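Local coordinates for ABC transporter substrate-binding protein (Vibrio cholerae, PDB 3LKV) that probably serves as the substrate-binding component of an ABC transporter, holding a phenylalanine molecule in the crystal, where zinc ions are also bound, at residues D71-I76 and I91-T96; E111-N116 and L266-A271; A189-S194 and A219-F224. All coordinates share one frame; numbering follows the deposited sequence.

From the N terminus, contact 1 closes first: strand 72-76 is joined through helix 78-87 to strand 93-98, and the two lie side by side in the parallel sheet of one lobe. The loop at 111-116 then opens contact 2, which closes only at 266-271, some 150 residues later, bringing the chain back to the far edge of the same sheet. Nested inside that long excursion is contact 3, where the end of helix 183-191 meets the approach to strand 223-225 in the other lobe. Contacts 1 and 2 touch through N116 and through F95 on V268, whereas contact 3 lies about 38 Å from contact 1, centre to centre.

Contact 1: D71-I76 and I91-T96; sequences DVLVGI and IPIVFT
T96 holds CG2 in the crowded position between its backbone N and carbonyl carbon, with OG1 anti to N (chi1 -169°), which lays the methyl alongside I76. I76, with CG1 anti to its carbonyl carbon (chi1 -60°), meets it from the neighbouring strand; the two side chains point the same way, and I76 CG1 lies 3.5 Å from T96 CG2, a tight carbon contact. T96 OG1 is hydrogen-bonded to T250 OG1 of helix 243-258. V74, whose CG1 is anti to N, crosses T96 obliquely on this face. On the face shared by L73, I93 and F95, L73 has CG anti to its carbonyl carbon, and its CD1 reaches I91 CG2 at 3.7 Å, with I93 CG1 a looser neighbour. F95 has CG in the crowded position; its side chain touches P101, and the ring tip, CZ, packs on V268. The strands run parallel as the two strands of a beta-alpha-beta unit whose helix is 78-87, inside the parallel sheet of one lobe of a periplasmic-binding-protein fold. Backbone bonds alternate: L73 N donates to P92 O at 2.8 Å, almost straight and nearly along the C=O axis, and V94 N answers to L73 O at 2.9 Å with similar geometry. Next, G75 N gives to V94 O at 3.0 Å and T96 N to G75 O at 2.9 Å; both are more bent (151°), their donors standing above the carbonyl plane. CA-H groups supplement these bonds, as where V74 CA approaches V94 O at 3.2 Å. Strand 9-15 flanks 72-76 on its other edge, and helices 20-35 and 243-258 cover the face of V74, V94 and T96. Where the strands begin, P92 CD lies against carbonyl oxygen D71 O at 3.4 Å.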
loop_
_atom_site.group_PDB
_atom_site.type_symbol
_atom_site.label_atom_id
_atom_site.label_comp_id
_atom_site.label_asym_id
_atom_site.label_seq_id
_atom_site.Cartn_x
_atom_site.Cartn_y
_atom_site.Cartn_z
ATOM N N ASP A 71 10.239 -16.312 4.374
ATOM C CA ASP A 71 11.688 -16.429 4.134
ATOM C C ASP A 71 12.438 -15.571 5.146
ATOM O O ASP A 71 13.542 -15.929 5.610
ATOM C CB ASP A 71 12.023 -16.006 2.709
ATOM C CG ASP A 71 11.317 -16.879 1.642
ATOM O OD1 ASP A 71 11.662 -18.064 1.558
ATOM O OD2 ASP A 71 10.406 -16.430 0.882
ATOM N N VAL A 72 11.884 -14.407 5.479
ATOM C CA VAL A 72 12.560 -13.512 6.401
ATOM C C VAL A 72 11.535 -12.797 7.255
ATOM O O VAL A 72 10.477 -12.369 6.752
ATOM C CB VAL A 72 13.458 -12.418 5.670
ATOM C CG1 VAL A 72 14.157 -11.551 6.698
ATOM C CG2 VAL A 72 14.496 -13.090 4.768
ATOM N N LEU A 73 11.840 -12.704 8.539
ATOM C CA LEU A 73 10.996 -11.971 9.477
ATOM C C LEU A 73 11.692 -10.657 9.804
ATOM O O LEU A 73 12.909 -10.646 9.968
ATOM C CB LEU A 73 10.774 -12.766 10.744
ATOM C CG LEU A 73 9.951 -14.035 10.645
ATOM C CD1 LEU A 73 10.402 -15.005 11.779
ATOM C CD2 LEU A 73 8.464 -13.690 10.768
ATOM N N VAL A 74 10.942 -9.565 9.835
ATOM C CA VAL A 74 11.510 -8.259 10.124
ATOM C C VAL A 74 10.814 -7.729 11.372
ATOM O O VAL A 74 9.552 -7.678 11.425
ATOM C CB VAL A 74 11.324 -7.259 8.957
ATOM C CG1 VAL A 74 11.793 -5.872 9.399
ATOM C CG2 VAL A 74 12.100 -7.727 7.695
ATOM N N GLY A 75 11.585 -7.431 12.396
ATOM C CA GLY A 75 11.005 -6.865 13.602
ATOM C C GLY A 75 11.376 -5.405 13.697
ATOM O O GLY A 75 12.555 -5.051 13.935
ATOM N N ILE A 76 10.395 -4.541 13.527
ATOM C CA ILE A 76 10.636 -3.140 13.624
ATOM C C ILE A 76 10.269 -2.720 15.076
ATOM O O ILE A 76 9.094 -2.793 15.484
ATOM C CB ILE A 76 9.757 -2.365 12.647
ATOM C CG1 ILE A 76 10.017 -2.763 11.209
ATOM C CG2 ILE A 76 9.958 -0.885 12.821
ATOM C CD1 ILE A 76 9.074 -2.013 10.156
ATOM N N ILE A 91 14.273 -19.314 11.530
ATOM C CA ILE A 91 13.879 -18.377 10.463
ATOM C C ILE A 91 14.678 -17.104 10.658
ATOM O O ILE A 91 14.729 -16.554 11.741
ATOM C CB ILE A 91 12.358 -18.076 10.445
ATOM C CG1 ILE A 91 11.567 -19.414 10.382
ATOM C CG2 ILE A 91 12.024 -17.191 9.284
ATOM C CD1 ILE A 91 10.051 -19.180 10.338
ATOM N N PRO A 92 15.361 -16.638 9.608
ATOM C CA PRO A 92 16.070 -15.375 9.750
ATOM C C PRO A 92 15.202 -14.229 10.228
ATOM O O PRO A 92 14.090 -14.008 9.689
ATOM C CB PRO A 92 16.579 -15.104 8.322
ATOM C CG PRO A 92 16.601 -16.447 7.697
ATOM C CD PRO A 92 15.389 -17.118 8.211
ATOM N N ILE A 93 15.726 -13.497 11.218
ATOM C CA ILE A 93 15.128 -12.300 11.782
ATOM C C ILE A 93 16.082 -11.138 11.540
ATOM O O ILE A 93 17.258 -11.187 11.922
ATOM C CB ILE A 93 14.919 -12.406 13.280
ATOM C CG1 ILE A 93 13.918 -13.540 13.585
ATOM C CG2 ILE A 93 14.443 -11.071 13.816
ATOM C CD1 ILE A 93 13.890 -14.070 15.014
ATOM N N VAL A 94 15.568 -10.094 10.916
ATOM C CA VAL A 94 16.295 -8.841 10.775
ATOM C C VAL A 94 15.540 -7.822 11.598
ATOM O O VAL A 94 14.396 -7.500 11.299
ATOM C CB VAL A 94 16.279 -8.358 9.354
ATOM C CG1 VAL A 94 16.968 -7.004 9.291
ATOM C CG2 VAL A 94 16.953 -9.436 8.421
ATOM N N PHE A 95 16.139 -7.344 12.651
ATOM C CA PHE A 95 15.473 -6.320 13.426
ATOM C C PHE A 95 15.945 -5.000 12.889
ATOM O O PHE A 95 16.991 -4.906 12.208
ATOM C CB PHE A 95 15.781 -6.416 14.923
ATOM C CG PHE A 95 17.266 -6.368 15.252
ATOM C CD1 PHE A 95 17.953 -5.173 15.242
ATOM C CD2 PHE A 95 17.940 -7.505 15.581
ATOM C CE1 PHE A 95 19.275 -5.123 15.551
ATOM C CE2 PHE A 95 19.298 -7.479 15.904
ATOM C CZ PHE A 95 19.954 -6.282 15.882
ATOM N N THR A 96 15.141 -3.986 13.157
ATOM C CA THR A 96 15.416 -2.666 12.710
ATOM C C THR A 96 14.821 -1.627 13.637
ATOM O O THR A 96 13.867 -1.862 14.306
ATOM C CB THR A 96 15.002 -2.491 11.233
ATOM O OG1 THR A 96 15.533 -1.250 10.776
ATOM C CG2 THR A 96 13.465 -2.528 11.007
#

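Contact 2: E111-N116 and L266-A271; sequences EQPGKN and LDVQVA. With ZN (zinc ion), chain D.
Two carboxylates share a zinc ion here: E111 OE2 binds it at 1.8 Å and D267 OD2 at 2.0 Å, a bridge between the loop preceding strand 117-121 and the approach to edge strand 269-270 of the parallel sheet in one lobe of the periplasmic-binding-protein fold. The acidic groups lie side by side, their planes 54° apart. E111 OE1 comes within 3.0 Å of D267 OD2, a closeness of like charges probably unfavourable without the shared cation. E111 reaches the metal with CG anti to its backbone N and a bend at chi2 (62°). Around this first shell, Q112 grips the second oxygen of D267. Both Q112 N, at 2.9 Å, and Q112 NE2, at 2.8 Å, donate to D267 OD1 from above the carboxylate plane, which probably steadies the carboxylate's rotation. The bend at Q112 chi2 folds its amide back to D267, with the two planes nearly perpendicular, and NE2 is also bonded to S265 O. Farther out, Y253 OH bonds to the main-chain O of D267. Next to the polar cluster, P113 CD rests 3.3 Å from L266 O, and P113 CG meets V268 CG2 at 4.2 Å.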
loop_
_atom_site.group_PDB
_atom_site.type_symbol
_atom_site.label_atom_id
_atom_site.label_comp_id
_atom_site.label_asym_id
_atom_site.label_seq_id
_atom_site.Cartn_x
_atom_site.Cartn_y
_atom_site.Cartn_z
ATOM N N GLU A 111 29.074 -7.834 16.611
ATOM C CA GLU A 111 29.962 -8.443 15.606
ATOM C C GLU A 111 29.652 -9.927 15.432
ATOM O O GLU A 111 29.732 -10.691 16.372
ATOM C CB GLU A 111 31.430 -8.243 16.019
ATOM C CG GLU A 111 32.542 -8.805 15.024
ATOM C CD GLU A 111 32.513 -8.139 13.623
ATOM O OE1 GLU A 111 32.006 -7.025 13.521
ATOM O OE2 GLU A 111 32.983 -8.741 12.607
ATOM N N GLN A 112 29.280 -10.357 14.240
ATOM C CA GLN A 112 29.076 -11.800 14.013
ATOM C C GLN A 112 28.064 -12.434 15.042
ATOM O O GLN A 112 28.379 -13.334 15.806
ATOM C CB GLN A 112 30.444 -12.531 14.018
ATOM C CG GLN A 112 31.339 -12.201 12.765
ATOM C CD GLN A 112 30.615 -12.496 11.462
ATOM O OE1 GLN A 112 30.483 -13.655 11.072
ATOM N NE2 GLN A 112 30.123 -11.453 10.789
ATOM N N PRO A 113 26.834 -11.953 15.037
ATOM C CA PRO A 113 25.924 -12.378 16.079
ATOM C C PRO A 113 25.748 -13.885 16.167
ATOM O O PRO A 113 25.468 -14.408 17.235
ATOM C CB PRO A 113 24.618 -11.660 15.750
ATOM C CG PRO A 113 24.857 -10.871 14.493
ATOM C CD PRO A 113 26.318 -10.854 14.209
ATOM N N GLY A 114 25.874 -14.570 15.055
ATOM C CA GLY A 114 26.119 -16.017 15.073
ATOM C C GLY A 114 24.860 -16.873 15.161
ATOM O O GLY A 114 24.969 -18.054 15.073
ATOM N N LYS A 115 23.667 -16.312 15.334
ATOM C CA LYS A 115 22.507 -17.187 15.296
ATOM C C LYS A 115 21.553 -16.797 14.152
ATOM O O LYS A 115 22.031 -16.490 13.055
ATOM C CB LYS A 115 21.843 -17.228 16.664
ATOM C CG LYS A 115 22.772 -17.755 17.748
ATOM C CD LYS A 115 22.124 -17.429 19.105
ATOM C CE LYS A 115 22.141 -18.612 20.055
ATOM N NZ LYS A 115 23.254 -18.483 21.041
ATOM N N ASN A 116 20.233 -16.864 14.363
ATOM C CA ASN A 116 19.286 -16.477 13.282
ATOM C C ASN A 116 18.892 -14.993 13.229
ATOM O O ASN A 116 17.988 -14.609 12.505
ATOM C CB ASN A 116 18.028 -17.349 13.343
ATOM C CG ASN A 116 17.166 -17.050 14.582
ATOM O OD1 ASN A 116 17.663 -16.942 15.699
ATOM N ND2 ASN A 116 15.889 -16.939 14.375
ATOM N N LEU A 266 26.078 -11.711 9.440
ATOM C CA LEU A 266 26.011 -10.301 9.091
ATOM C C LEU A 266 26.119 -9.456 10.358
ATOM O O LEU A 266 25.300 -9.596 11.280
ATOM C CB LEU A 266 24.732 -9.988 8.359
ATOM C CG LEU A 266 24.464 -10.738 7.060
ATOM C CD1 LEU A 266 23.088 -10.440 6.531
ATOM C CD2 LEU A 266 25.502 -10.417 5.952
ATOM N N ASP A 267 27.130 -8.598 10.410
ATOM C CA ASP A 267 27.295 -7.697 11.541
ATOM C C ASP A 267 26.101 -6.747 11.709
ATOM O O ASP A 267 25.540 -6.259 10.738
ATOM C CB ASP A 267 28.569 -6.836 11.447
ATOM C CG ASP A 267 29.829 -7.632 11.345
ATOM O OD1 ASP A 267 29.874 -8.826 11.828
ATOM O OD2 ASP A 267 30.814 -7.046 10.747
ATOM N N VAL A 268 25.761 -6.454 12.948
ATOM C CA VAL A 268 24.722 -5.497 13.250
ATOM C C VAL A 268 25.250 -4.076 12.967
ATOM O O VAL A 268 26.298 -3.694 13.414
ATOM C CB VAL A 268 24.267 -5.628 14.710
ATOM C CG1 VAL A 268 23.373 -4.401 15.149
ATOM C CG2 VAL A 268 23.552 -6.904 14.901
ATOM N N GLN A 269 24.494 -3.278 12.254
ATOM C CA GLN A 269 24.926 -1.949 11.922
ATOM C C GLN A 269 24.326 -0.945 12.899
ATOM O O GLN A 269 23.157 -1.054 13.265
ATOM C CB GLN A 269 24.419 -1.649 10.520
ATOM C CG GLN A 269 24.848 -0.332 9.960
ATOM C CD GLN A 269 26.272 -0.421 9.474
ATOM O OE1 GLN A 269 26.643 -1.409 8.807
ATOM N NE2 GLN A 269 27.097 0.584 9.838
ATOM N N VAL A 270 25.115 0.040 13.314
ATOM C CA VAL A 270 24.599 1.092 14.177
ATOM C C VAL A 270 24.372 2.348 13.348
ATOM O O VAL A 270 25.254 2.750 12.638
ATOM C CB VAL A 270 25.560 1.339 15.373
ATOM C CG1 VAL A 270 24.944 2.364 16.328
ATOM C CG2 VAL A 270 25.852 -0.013 16.129
ATOM N N ALA A 271 23.185 2.938 13.383
ATOM C CA ALA A 271 22.919 4.165 12.630
ATOM C C ALA A 271 23.868 5.307 13.032
ATOM O O ALA A 271 24.320 5.384 14.176
ATOM C CB ALA A 271 21.508 4.620 12.807
HETATM ZN ZN ZN D . 32.468 -8.109 11.018
#

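Contact 3: A189-S194 and A219-F224; sequences AIAEKS and AKTPVF. With ZN (zinc ion), chain E.
A219 directly precedes K220, whose positive phi belongs to the Schellman motif that follows helix 209-218, and it meets the turn after helix 183-191 in the second lobe of the periplasmic-binding-protein fold. Its CB is pressed to A191 CB at only 3.4 Å, a tight pair of methyls. E192 curls over it, bent at chi2 (-63°), and lays its carboxylate against the alanine, with E192 OE2 3.3 Å from A219 CB. K220 then carries the chain to T221, which has OG1 anti to its carbonyl carbon (chi1 -64°) and so turns the hydroxyl oxygen onto a zinc ion at 2.2 Å. The same ion takes two carbonyl oxygens from the type I turn A191-S194: A191 O at 2.3 Å and S194 O at 2.1 Å. Two waters bring the observed ligands to five, of which T221 OG1 is the one side-chain atom. One of these waters also donates to E192 O at 3.0 Å and to E192 OE1 at 3.2 Å, and S194 OG reaches back past the turn to donate to I190 O at 2.8 Å. P222 packs on L137 and I288, and in strand 223-225 the F224 backbone hydrogen-bonds with I197 and A199.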
loop_
_atom_site.group_PDB
_atom_site.type_symbol
_atom_site.label_atom_id
_atom_site.label_comp_id
_atom_site.label_asym_id
_atom_site.label_seq_id
_atom_site.Cartn_x
_atom_site.Cartn_y
_atom_site.Cartn_z
ATOM N N ALA A 189 2.996 15.315 35.837
ATOM C CA ALA A 189 3.590 15.134 37.152
ATOM C C ALA A 189 4.993 15.740 37.260
ATOM O O ALA A 189 5.455 16.024 38.373
ATOM C CB ALA A 189 3.640 13.632 37.544
ATOM N N ILE A 190 5.702 15.908 36.154
ATOM C CA ILE A 190 7.107 16.330 36.256
ATOM C C ILE A 190 7.479 17.644 35.577
ATOM O O ILE A 190 8.605 18.129 35.770
ATOM C CB ILE A 190 8.082 15.222 35.714
ATOM C CG1 ILE A 190 7.906 14.996 34.196
ATOM C CG2 ILE A 190 7.882 13.946 36.483
ATOM C CD1 ILE A 190 9.067 14.151 33.548
ATOM N N ALA A 191 6.571 18.191 34.775
ATOM C CA ALA A 191 6.942 19.277 33.884
ATOM C C ALA A 191 7.352 20.533 34.681
ATOM O O ALA A 191 8.253 21.219 34.268
ATOM C CB ALA A 191 5.820 19.599 32.904
ATOM N N GLU A 192 6.755 20.781 35.836
ATOM C CA GLU A 192 7.075 21.984 36.614
ATOM C C GLU A 192 8.381 21.848 37.414
ATOM O O GLU A 192 8.995 22.857 37.777
ATOM C CB GLU A 192 5.890 22.386 37.521
ATOM C CG GLU A 192 4.574 22.834 36.718
ATOM C CD GLU A 192 4.755 24.090 35.846
ATOM O OE1 GLU A 192 5.905 24.574 35.601
ATOM O OE2 GLU A 192 3.726 24.631 35.394
ATOM N N LYS A 193 8.814 20.619 37.676
ATOM C CA LYS A 193 10.134 20.385 38.291
ATOM C C LYS A 193 11.237 20.256 37.229
ATOM O O LYS A 193 12.383 20.022 37.575
ATOM C CB LYS A 193 10.136 19.084 39.129
ATOM C CG LYS A 193 9.093 18.971 40.291
ATOM C CD LYS A 193 8.468 17.553 40.306
ATOM C CE LYS A 193 8.162 17.012 41.708
ATOM N NZ LYS A 193 7.052 17.692 42.429
ATOM N N SER A 194 10.927 20.432 35.949
ATOM C CA SER A 194 11.926 20.224 34.917
ATOM C C SER A 194 12.164 21.477 34.140
ATOM O O SER A 194 11.245 22.194 33.880
ATOM C CB SER A 194 11.455 19.131 33.974
ATOM O OG SER A 194 11.194 17.958 34.705
ATOM N N ALA A 219 2.701 23.569 31.239
ATOM C CA ALA A 219 3.716 23.970 32.222
ATOM C C ALA A 219 4.775 24.943 31.676
ATOM O O ALA A 219 5.673 25.341 32.380
ATOM C CB ALA A 219 4.382 22.710 32.836
ATOM N N LYS A 220 4.638 25.334 30.420
ATOM C CA LYS A 220 5.575 26.199 29.741
ATOM C C LYS A 220 6.972 25.632 29.828
ATOM O O LYS A 220 7.911 26.342 30.088
ATOM C CB LYS A 220 5.524 27.603 30.355
ATOM C CG LYS A 220 4.088 28.212 30.298
ATOM C CD LYS A 220 3.742 29.077 31.490
ATOM C CE LYS A 220 3.219 30.450 31.069
ATOM N NZ LYS A 220 1.855 30.408 30.478
ATOM N N THR A 221 7.087 24.322 29.647
ATOM C CA THR A 221 8.355 23.633 29.678
ATOM C C THR A 221 8.650 23.141 28.249
ATOM O O THR A 221 7.767 22.590 27.611
ATOM C CB THR A 221 8.229 22.489 30.625
ATOM O OG1 THR A 221 8.000 23.059 31.908
ATOM C CG2 THR A 221 9.480 21.548 30.621
ATOM N N PRO A 222 9.855 23.406 27.734
ATOM C CA PRO A 222 10.212 22.943 26.408
ATOM C C PRO A 222 10.459 21.451 26.408
ATOM O O PRO A 222 10.804 20.920 27.447
ATOM C CB PRO A 222 11.508 23.642 26.137
ATOM C CG PRO A 222 12.032 24.061 27.489
ATOM C CD PRO A 222 10.844 24.351 28.284
ATOM N N VAL A 223 10.266 20.809 25.263
ATOM C CA VAL A 223 10.585 19.400 25.038
ATOM C C VAL A 223 11.698 19.330 23.994
ATOM O O VAL A 223 11.599 19.955 22.952
ATOM C CB VAL A 223 9.314 18.672 24.530
ATOM C CG1 VAL A 223 9.581 17.199 24.131
ATOM C CG2 VAL A 223 8.252 18.773 25.567
ATOM N N PHE A 224 12.766 18.601 24.297
ATOM C CA PHE A 224 13.812 18.292 23.339
ATOM C C PHE A 224 13.568 16.862 22.864
ATOM O O PHE A 224 13.385 15.964 23.687
ATOM C CB PHE A 224 15.205 18.364 23.968
ATOM C CG PHE A 224 16.289 18.010 23.014
ATOM C CD1 PHE A 224 16.815 18.956 22.177
ATOM C CD2 PHE A 224 16.693 16.710 22.879
ATOM C CE1 PHE A 224 17.761 18.607 21.217
ATOM C CE2 PHE A 224 17.643 16.337 21.930
ATOM C CZ PHE A 224 18.183 17.281 21.099
HETATM ZN ZN ZN E . 9.341 23.181 33.707
HETATM O O HOH W 1 9.132 24.825 35.547
HETATM O O HOH W 2 10.256 24.916 32.480
#